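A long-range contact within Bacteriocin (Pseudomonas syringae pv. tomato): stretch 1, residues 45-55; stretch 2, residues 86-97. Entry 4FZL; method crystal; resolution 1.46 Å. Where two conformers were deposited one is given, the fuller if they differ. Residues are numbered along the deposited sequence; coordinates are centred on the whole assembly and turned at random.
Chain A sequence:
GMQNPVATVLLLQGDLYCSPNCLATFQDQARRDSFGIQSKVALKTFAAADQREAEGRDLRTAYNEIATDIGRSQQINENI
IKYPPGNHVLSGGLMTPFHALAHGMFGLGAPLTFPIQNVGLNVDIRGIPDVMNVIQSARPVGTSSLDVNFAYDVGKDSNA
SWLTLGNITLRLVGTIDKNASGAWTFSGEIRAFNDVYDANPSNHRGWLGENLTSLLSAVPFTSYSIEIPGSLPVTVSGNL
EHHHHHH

Stretch 1, residues 45-55: TFAAADQREAE
Stretch 2 86-97: GNHVLSGGLMTP

How do the two stretches lie against each other? Stretch 1 is helical through at least E53; stretch 2 approaches it as an irregular segment, with a type I turn from G93 to T96 leading into a helix at T96. CA atoms pair Q51 with V89 (5.8 Å), A54 with S91 (4.1 Å) and D50 with M95 (5.6 Å).

What does D50 do? Its CA-CB bond points toward the loop, and chi1 t with chi2 74° spreads the carboxylate among donors: T96 OG1 donates to D50 OD1 (2.8 Å), S91 N to D50 OD2 (3.2 Å). S91, chi1 88°, sets OG 2.7 Å from D50 OD1 and 3.1 Å from E53 OE2; which one takes its proton is open.

Why is E53 extended? With chi1 and chi2 both t, it reaches the turn, where water 1 links E53 OE2, D50 OD1 and M95 N. A CB on G93 would clash with E53 OE2.

How does Q51 reach the loop? Its CA-CB bond points sideways, but t, p and chi3 36° bring OE1 to accept from V89 N (2.9 Å), while NE2 donates to E55 OE2 (3.1 Å).

Where is the apolar packing? M95 (m, t, t) extends its CE to 3.6 Å from CD1 of F46 (chi1 m); A54 CB meets V89 CG1 (V89 chi1 t) at 3.8 Å.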

# COMPACT_ATOMS: atom_id res chain seq x y z
N THR A 45 4.42 14.03 5.71
CA THR A 45 4.93 13.39 6.91
C THR A 45 4.43 11.94 6.94
O THR A 45 5.19 11.04 7.35
CB THR A 45 4.54 14.18 8.18
OG1 THR A 45 5.06 15.50 8.07
CG2 THR A 45 4.97 13.45 9.54
N PHE A 46 3.12 11.73 6.61
CA PHE A 46 2.62 10.36 6.57
C PHE A 46 3.48 9.52 5.61
O PHE A 46 3.77 8.33 5.89
CB PHE A 46 1.16 10.26 6.13
CG PHE A 46 0.16 11.02 6.95
CD1 PHE A 46 0.37 11.40 8.27
CD2 PHE A 46 -1.02 11.37 6.36
CE1 PHE A 46 -0.55 12.14 8.93
CE2 PHE A 46 -2.01 12.06 7.06
CZ PHE A 46 -1.74 12.46 8.36
N ALA A 47 3.76 10.09 4.42
CA ALA A 47 4.52 9.29 3.50
C ALA A 47 5.93 8.99 4.00
O ALA A 47 6.45 7.90 3.80
CB ALA A 47 4.62 10.08 2.23
N ALA A 48 6.55 10.00 4.63
CA ALA A 48 7.87 9.78 5.21
C ALA A 48 7.85 8.72 6.34
O ALA A 48 8.82 7.93 6.49
CB ALA A 48 8.44 11.11 5.70
N ALA A 49 6.80 8.80 7.18
CA ALA A 49 6.73 7.90 8.30
C ALA A 49 6.50 6.45 7.78
O ALA A 49 7.06 5.48 8.28
CB ALA A 49 5.59 8.35 9.24
N ASP A 50 5.64 6.32 6.77
CA ASP A 50 5.44 5.02 6.17
C ASP A 50 6.73 4.47 5.58
O ASP A 50 7.00 3.29 5.69
CB ASP A 50 4.42 5.10 5.03
CG ASP A 50 4.06 3.77 4.44
OD1 ASP A 50 3.31 3.00 5.09
OD2 ASP A 50 4.47 3.48 3.34
N GLN A 51 7.47 5.31 4.86
CA GLN A 51 8.75 4.90 4.36
C GLN A 51 9.68 4.35 5.48
O GLN A 51 10.36 3.33 5.33
CB GLN A 51 9.38 6.09 3.58
CG GLN A 51 10.74 5.88 2.92
CD GLN A 51 10.68 5.06 1.70
OE1 GLN A 51 9.73 5.16 0.97
NE2 GLN A 51 11.69 4.26 1.45
N ARG A 52 9.75 5.08 6.59
CA ARG A 52 10.52 4.62 7.68
C ARG A 52 9.99 3.29 8.32
O ARG A 52 10.81 2.45 8.71
CB ARG A 52 10.69 5.65 8.81
CG ARG A 52 11.47 6.89 8.40
CD ARG A 52 11.79 7.68 9.65
NE ARG A 52 12.45 8.94 9.36
CZ ARG A 52 13.06 9.70 10.28
NH1 ARG A 52 13.07 9.32 11.56
NH2 ARG A 52 13.61 10.84 9.94
N GLU A 53 8.67 3.14 8.42
CA GLU A 53 8.11 1.86 8.85
C GLU A 53 8.53 0.72 7.85
O GLU A 53 8.85 -0.39 8.32
CB GLU A 53 6.60 1.93 9.01
CG GLU A 53 6.00 0.73 9.66
CD GLU A 53 4.48 0.83 9.90
OE1 GLU A 53 3.98 0.25 10.89
OE2 GLU A 53 3.82 1.52 9.12
N ALA A 54 8.59 1.03 6.56
CA ALA A 54 9.01 0.01 5.61
C ALA A 54 10.46 -0.42 5.84
O ALA A 54 10.85 -1.52 5.46
CB ALA A 54 8.89 0.48 4.18
N GLU A 55 11.23 0.48 6.42
CA GLU A 55 12.66 0.26 6.74
C GLU A 55 12.89 -0.35 8.08
O GLU A 55 14.02 -0.55 8.45
CB GLU A 55 13.44 1.59 6.55
CG GLU A 55 13.51 2.04 5.07
CD GLU A 55 13.81 3.53 4.80
OE1 GLU A 55 13.93 4.34 5.76
OE2 GLU A 55 13.91 3.90 3.58
N GLY A 86 14.13 9.52 -4.41
CA GLY A 86 14.55 8.15 -4.74
C GLY A 86 13.55 7.00 -4.67
O GLY A 86 12.48 7.04 -5.27
N ASN A 87 13.97 5.91 -4.04
CA ASN A 87 13.22 4.69 -4.13
C ASN A 87 12.14 4.63 -3.01
O ASN A 87 12.42 4.28 -1.89
CB ASN A 87 14.17 3.47 -4.04
CG ASN A 87 14.96 3.20 -5.34
OD1 ASN A 87 15.11 4.07 -6.22
ND2 ASN A 87 15.49 1.98 -5.45
N HIS A 88 10.89 4.95 -3.34
CA HIS A 88 9.82 4.86 -2.34
C HIS A 88 9.37 3.45 -2.17
O HIS A 88 9.22 2.71 -3.14
CB HIS A 88 8.61 5.73 -2.73
CG HIS A 88 8.83 7.18 -2.42
ND1 HIS A 88 8.37 7.77 -1.29
CD2 HIS A 88 9.55 8.15 -3.13
CE1 HIS A 88 8.76 9.06 -1.28
NE2 HIS A 88 9.52 9.28 -2.38
N VAL A 89 9.05 3.10 -0.95
CA VAL A 89 8.65 1.78 -0.58
C VAL A 89 7.46 1.94 0.37
O VAL A 89 7.53 2.61 1.40
CB VAL A 89 9.77 1.03 0.17
CG1 VAL A 89 9.31 -0.40 0.51
CG2 VAL A 89 11.05 0.99 -0.71
N LEU A 90 6.44 1.17 0.10
CA LEU A 90 5.25 1.06 0.92
C LEU A 90 5.38 -0.03 2.01
O LEU A 90 5.73 -1.15 1.77
CB LEU A 90 4.00 0.77 0.11
CG LEU A 90 3.64 1.76 -1.01
CD1 LEU A 90 2.49 1.38 -1.97
CD2 LEU A 90 3.37 3.14 -0.40
N SER A 91 5.10 0.36 3.23
CA SER A 91 5.21 -0.56 4.29
C SER A 91 4.13 -1.62 4.50
O SER A 91 4.39 -2.61 5.19
CB SER A 91 5.35 0.27 5.58
OG SER A 91 4.12 0.61 6.18
N GLY A 92 2.94 -1.34 4.02
CA GLY A 92 1.78 -2.14 4.34
C GLY A 92 1.10 -1.78 5.65
O GLY A 92 0.10 -2.41 6.05
N GLY A 93 1.60 -0.74 6.30
CA GLY A 93 1.05 -0.27 7.51
C GLY A 93 -0.07 0.77 7.37
O GLY A 93 -0.54 1.04 6.30
N LEU A 94 -0.46 1.36 8.53
CA LEU A 94 -1.56 2.29 8.67
C LEU A 94 -1.53 3.40 7.58
O LEU A 94 -2.58 3.77 6.95
CB LEU A 94 -1.42 3.00 10.01
CG LEU A 94 -2.46 4.01 10.45
CD1 LEU A 94 -3.86 3.40 10.30
CD2 LEU A 94 -2.12 4.41 11.88
N MET A 95 -0.32 3.93 7.34
CA MET A 95 -0.18 5.11 6.48
C MET A 95 0.12 4.78 5.05
O MET A 95 0.35 5.69 4.21
CB MET A 95 0.81 6.11 7.06
CG MET A 95 0.15 6.87 8.27
SD MET A 95 1.35 7.88 9.11
CE MET A 95 0.40 8.52 10.48
N THR A 96 0.14 3.52 4.70
CA THR A 96 0.44 3.11 3.32
C THR A 96 -0.50 3.76 2.27
O THR A 96 -0.02 4.30 1.26
CB THR A 96 0.53 1.60 3.20
OG1 THR A 96 1.80 1.19 3.65
CG2 THR A 96 0.39 1.13 1.70
N PRO A 97 -1.83 3.76 2.50
CA PRO A 97 -2.65 4.37 1.42
C PRO A 97 -2.35 5.88 1.29
O PRO A 97 -2.51 6.46 0.24
CB PRO A 97 -4.10 4.13 1.84
CG PRO A 97 -4.02 3.35 3.08
CD PRO A 97 -2.63 2.99 3.45
O HOH W 1 2.26 3.02 7.65
O HOH W 2 1.29 0.62 10.89